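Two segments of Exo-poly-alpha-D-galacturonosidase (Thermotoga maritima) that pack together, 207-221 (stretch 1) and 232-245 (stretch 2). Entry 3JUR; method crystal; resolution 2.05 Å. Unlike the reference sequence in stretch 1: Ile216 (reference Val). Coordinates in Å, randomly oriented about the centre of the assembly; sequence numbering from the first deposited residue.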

# COMPACT_ATOMS: atom_id res chain seq x y z
N LYS D 207 -29.26 26.15 -21.10
CA LYS D 207 -29.10 24.73 -21.37
C LYS D 207 -29.06 24.51 -22.89
O LYS D 207 -29.80 25.15 -23.63
N ILE D 208 -28.19 23.60 -23.33
CA ILE D 208 -28.05 23.27 -24.76
C ILE D 208 -28.29 21.79 -25.01
O ILE D 208 -27.59 20.94 -24.44
N ILE D 209 -29.27 21.49 -25.87
CA ILE D 209 -29.70 20.13 -26.21
C ILE D 209 -29.77 19.90 -27.74
O ILE D 209 -29.85 20.85 -28.53
N ASN D 210 -29.74 18.62 -28.13
CA ASN D 210 -29.95 18.20 -29.52
C ASN D 210 -29.06 18.97 -30.50
O ASN D 210 -29.55 19.57 -31.47
N SER D 211 -27.76 18.97 -30.24
CA SER D 211 -26.80 19.69 -31.07
C SER D 211 -26.47 18.90 -32.34
O SER D 211 -26.30 17.67 -32.29
N PRO D 212 -26.40 19.60 -33.49
CA PRO D 212 -26.01 18.96 -34.75
C PRO D 212 -24.64 18.31 -34.65
O PRO D 212 -24.45 17.17 -35.10
N MET D 213 -23.70 19.04 -34.04
CA MET D 213 -22.32 18.62 -33.88
C MET D 213 -21.73 19.33 -32.64
O MET D 213 -22.28 19.17 -31.54
N TRP D 214 -20.66 20.12 -32.79
CA TRP D 214 -20.04 20.78 -31.63
C TRP D 214 -20.97 21.84 -31.05
O TRP D 214 -21.60 22.60 -31.80
N CYS D 215 -21.05 21.91 -29.72
CA CYS D 215 -22.07 22.72 -29.06
C CYS D 215 -21.67 24.18 -28.94
O CYS D 215 -22.37 25.06 -29.44
N ILE D 216 -20.54 24.44 -28.28
CA ILE D 216 -20.03 25.81 -28.16
C ILE D 216 -18.63 25.92 -28.77
O ILE D 216 -17.67 25.32 -28.27
N HIS D 217 -18.54 26.71 -29.84
CA HIS D 217 -17.35 26.72 -30.68
C HIS D 217 -16.80 28.13 -30.92
O HIS D 217 -17.04 28.71 -31.99
N PRO D 218 -16.08 28.70 -29.93
CA PRO D 218 -15.40 29.96 -30.19
C PRO D 218 -14.13 29.73 -30.99
O PRO D 218 -13.36 28.80 -30.68
N VAL D 219 -13.92 30.55 -32.01
CA VAL D 219 -12.79 30.39 -32.92
C VAL D 219 -12.07 31.72 -33.06
O VAL D 219 -12.70 32.75 -33.29
N LEU D 220 -10.75 31.68 -32.91
CA LEU D 220 -9.88 32.86 -33.09
C LEU D 220 -10.39 34.05 -32.28
O LEU D 220 -10.31 35.21 -32.71
N SER D 221 -10.91 33.73 -31.10
CA SER D 221 -11.57 34.70 -30.24
C SER D 221 -10.76 34.96 -28.98
O SER D 221 -9.95 34.13 -28.55
N SER D 232 -26.26 19.10 -22.63
CA SER D 232 -26.85 17.77 -22.56
C SER D 232 -27.21 17.31 -23.98
O SER D 232 -28.33 17.52 -24.44
N SER D 233 -26.23 16.71 -24.65
CA SER D 233 -26.39 16.27 -26.04
C SER D 233 -25.39 15.17 -26.33
O SER D 233 -24.18 15.38 -26.27
N THR D 234 -25.90 13.98 -26.64
CA THR D 234 -25.04 12.79 -26.71
C THR D 234 -24.91 12.15 -28.10
O THR D 234 -24.57 10.97 -28.22
N GLY D 235 -25.16 12.95 -29.14
CA GLY D 235 -25.02 12.49 -30.52
C GLY D 235 -23.58 12.42 -31.01
O GLY D 235 -22.64 12.67 -30.25
N PRO D 236 -23.39 12.07 -32.30
CA PRO D 236 -22.04 11.90 -32.84
C PRO D 236 -21.32 13.25 -32.95
O PRO D 236 -21.87 14.21 -33.50
N ASN D 237 -20.12 13.32 -32.40
CA ASN D 237 -19.32 14.54 -32.40
C ASN D 237 -19.99 15.69 -31.63
O ASN D 237 -19.79 16.86 -31.95
N ASN D 238 -20.79 15.33 -30.63
CA ASN D 238 -21.39 16.32 -29.73
C ASN D 238 -20.40 16.78 -28.66
O ASN D 238 -20.59 16.50 -27.47
N ASP D 239 -19.34 17.47 -29.08
CA ASP D 239 -18.40 18.11 -28.16
C ASP D 239 -19.13 19.21 -27.41
O ASP D 239 -19.98 19.90 -27.97
N GLY D 240 -18.79 19.40 -26.13
CA GLY D 240 -19.42 20.44 -25.31
C GLY D 240 -18.89 21.82 -25.66
O GLY D 240 -19.61 22.65 -26.22
N ILE D 241 -17.63 22.06 -25.32
CA ILE D 241 -16.98 23.32 -25.62
C ILE D 241 -15.63 23.08 -26.30
O ILE D 241 -14.77 22.36 -25.75
N ASP D 242 -15.47 23.68 -27.48
CA ASP D 242 -14.26 23.58 -28.31
C ASP D 242 -13.55 24.92 -28.51
O ASP D 242 -13.74 25.56 -29.55
N PRO D 243 -12.74 25.36 -27.54
CA PRO D 243 -11.97 26.59 -27.77
C PRO D 243 -10.91 26.35 -28.86
O PRO D 243 -9.97 25.55 -28.64
N GLU D 244 -11.06 27.02 -30.00
CA GLU D 244 -10.17 26.82 -31.13
C GLU D 244 -9.42 28.09 -31.52
O GLU D 244 -10.02 29.06 -31.98
N SER D 245 -8.10 28.06 -31.33
CA SER D 245 -7.20 29.22 -31.48
C SER D 245 -7.66 30.43 -30.67
O SER D 245 -7.57 31.57 -31.12

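Which side chains make the strongest polar links between the two stretches? His217, with chi1 at t, starts sideways, but its ring end swings nearer to stretch 2, where NE2 donates a hydrogen bond to Glu244 OE2 at 2.8 Å. Glu244 points toward stretch 1 and extends through two t rotamers to meet it. OE2 lies near the plane of the imidazole, at its edge, which is where an N-H can reach it. The other ring nitrogen, ND1, and the second carboxylate oxygen, OE1, are hydrogen-bonded elsewhere in the structure.

How does the loop after the first strand find its partners? Ser233, pointing toward stretch 1 with chi1 at t, accepts a hydrogen bond at OG from Ser211 N (2.9 Å) and passes its own proton to Asn238 OD1 (2.6 Å). That same OD1 takes Gly235 N at 2.7 Å, tying the side chain of Asn238 back across its type II turn. The other end of the amide faces stretch 1: Asn238 ND2 donates to Ser211 O at 3.0 Å and also lies 3.0 Å from Met213 O. Ser211 OG, from a t rotamer, donates to Met213 O at 2.7 Å, closing a compact polar cluster.

What surrounds the indole of Trp214? With chi1 at m, the ring lies alongside stretch 2. Asp239, also m, places CB 4.2 Å from the centroid of the five-membered ring of Trp214, a CH-pi contact over the face. Over one face sit Asp239 OD2 and Asp242 OD1, only 2.7 Å apart, a separation suggesting that one of the acids holds a proton. Asp242 OD1 comes within 3.4 Å of Trp214 CD2, while Asp242 OD2 is buried without a partner. At the ring edge, Asn237 O approaches Trp214 CD1 at 3.1 Å and Glu244 OE2 approaches Trp214 CZ3 at 3.7 Å.

Where does apolar packing take over, and where does water enter? Ile216, where the reference sequence has Val, takes chi1 at m and sets CB 4.1 Å from Ile241 CG1, likewise m; both point sideways. Leu220 starts away from stretch 2, yet its m, t conformation brings CD2 to 3.5 Å from Ser245 CB. At the other end, the all-t chain of Lys207 reaches past Ser232, with CE 4.0 Å from Ser232 CB, and NZ donates to a water at 2.7 Å. A second water accepts from Asn210 N (2.7 Å) and donates to Ser232 O (2.5 Å), bridging the stretches.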

# COMPACT_ATOMS: atom_id res chain seq x y z
CB LYS D 207 -30.26 23.92 -20.76
CG LYS D 207 -30.07 22.42 -20.84
CD LYS D 207 -31.27 21.66 -20.31
CE LYS D 207 -30.97 20.18 -20.27
NZ LYS D 207 -32.12 19.40 -19.73
CB ILE D 208 -26.66 23.68 -25.31
CG1 ILE D 208 -26.47 25.20 -25.21
CG2 ILE D 208 -26.49 23.21 -26.77
CD1 ILE D 208 -25.05 25.65 -25.41
CB ILE D 209 -31.09 19.78 -25.59
CG1 ILE D 209 -32.20 20.70 -26.11
CG2 ILE D 209 -31.04 19.83 -24.06
CD1 ILE D 209 -33.59 20.38 -25.56
CB ASN D 210 -31.43 18.34 -29.94
CG ASN D 210 -32.40 17.69 -28.95
OD1 ASN D 210 -32.25 16.54 -28.54
ND2 ASN D 210 -33.44 18.44 -28.58
CB SER D 211 -25.52 19.96 -30.28
OG SER D 211 -24.54 20.59 -31.09
CB PRO D 212 -25.99 20.13 -35.75
CG PRO D 212 -27.00 21.09 -35.20
CD PRO D 212 -26.82 21.00 -33.70
CB MET D 213 -21.54 18.91 -35.17
CG MET D 213 -20.22 18.16 -35.29
SD MET D 213 -19.56 18.24 -36.96
CE MET D 213 -17.87 17.69 -36.67
CB TRP D 214 -18.68 21.40 -31.97
CG TRP D 214 -17.64 20.46 -32.54
CD1 TRP D 214 -17.75 19.11 -32.71
CD2 TRP D 214 -16.32 20.81 -32.98
NE1 TRP D 214 -16.59 18.59 -33.23
CE2 TRP D 214 -15.70 19.62 -33.41
CE3 TRP D 214 -15.61 22.02 -33.06
CZ2 TRP D 214 -14.39 19.60 -33.92
CZ3 TRP D 214 -14.31 22.00 -33.56
CH2 TRP D 214 -13.71 20.80 -33.98
CB CYS D 215 -22.48 22.13 -27.71
SG CYS D 215 -23.28 20.50 -27.82
CB ILE D 216 -20.04 26.31 -26.71
CG1 ILE D 216 -21.49 26.31 -26.19
CG2 ILE D 216 -19.42 27.71 -26.63
CD1 ILE D 216 -21.67 26.97 -24.85
CB HIS D 217 -17.64 25.98 -32.00
CG HIS D 217 -16.42 25.70 -32.84
ND1 HIS D 217 -16.51 25.38 -34.18
CD2 HIS D 217 -15.10 25.69 -32.53
CE1 HIS D 217 -15.29 25.20 -34.66
NE2 HIS D 217 -14.42 25.38 -33.68
CB PRO D 218 -15.08 30.50 -28.78
CG PRO D 218 -15.08 29.31 -27.89
CD PRO D 218 -15.84 28.20 -28.56
CB VAL D 219 -13.25 29.92 -34.33
CG1 VAL D 219 -12.05 29.68 -35.25
CG2 VAL D 219 -14.11 28.66 -34.25
CB LEU D 220 -9.73 33.19 -34.57
CG LEU D 220 -8.95 32.19 -35.43
CD1 LEU D 220 -9.24 32.40 -36.90
CD2 LEU D 220 -7.46 32.30 -35.15
CB SER D 221 -12.98 34.21 -29.88
OG SER D 221 -13.82 34.25 -31.03
CB SER D 232 -28.07 17.77 -21.66
OG SER D 232 -28.65 16.49 -21.61
CB SER D 233 -26.16 17.45 -26.99
OG SER D 233 -26.71 17.19 -28.27
CB THR D 234 -25.46 11.73 -25.67
OG1 THR D 234 -26.85 11.42 -25.84
CG2 THR D 234 -25.23 12.26 -24.24
CB PRO D 236 -22.27 11.29 -34.22
CG PRO D 236 -23.63 11.75 -34.60
CD PRO D 236 -24.42 11.84 -33.33
CB ASN D 237 -18.98 14.96 -33.84
CG ASN D 237 -18.35 13.84 -34.64
OD1 ASN D 237 -18.89 13.42 -35.67
ND2 ASN D 237 -17.23 13.32 -34.16
CB ASN D 238 -22.69 15.78 -29.10
CG ASN D 238 -23.92 15.97 -29.98
OD1 ASN D 238 -25.04 15.63 -29.58
ND2 ASN D 238 -23.73 16.54 -31.17
CB ASP D 239 -17.23 18.74 -28.93
CG ASP D 239 -16.39 17.73 -29.71
OD1 ASP D 239 -16.80 16.57 -29.90
OD2 ASP D 239 -15.29 18.13 -30.16
CB ILE D 241 -16.79 24.20 -24.35
CG1 ILE D 241 -18.13 24.44 -23.64
CG2 ILE D 241 -16.13 25.53 -24.72
CD1 ILE D 241 -18.01 25.07 -22.27
CB ASP D 242 -14.60 23.04 -29.69
CG ASP D 242 -15.30 21.71 -29.64
OD1 ASP D 242 -14.63 20.71 -29.99
OD2 ASP D 242 -16.49 21.67 -29.27
CB PRO D 243 -11.28 26.84 -26.41
CG PRO D 243 -12.03 26.01 -25.43
CD PRO D 243 -12.49 24.81 -26.19
CB GLU D 244 -10.94 26.23 -32.33
CG GLU D 244 -10.02 25.83 -33.48
CD GLU D 244 -10.60 24.77 -34.40
OE1 GLU D 244 -9.78 24.12 -35.09
OE2 GLU D 244 -11.85 24.58 -34.46
CB SER D 245 -6.98 29.59 -32.96
OG SER D 245 -6.19 28.62 -33.62
O HOH W 1 -31.85 16.81 -20.40
O HOH W 2 -29.95 16.69 -26.21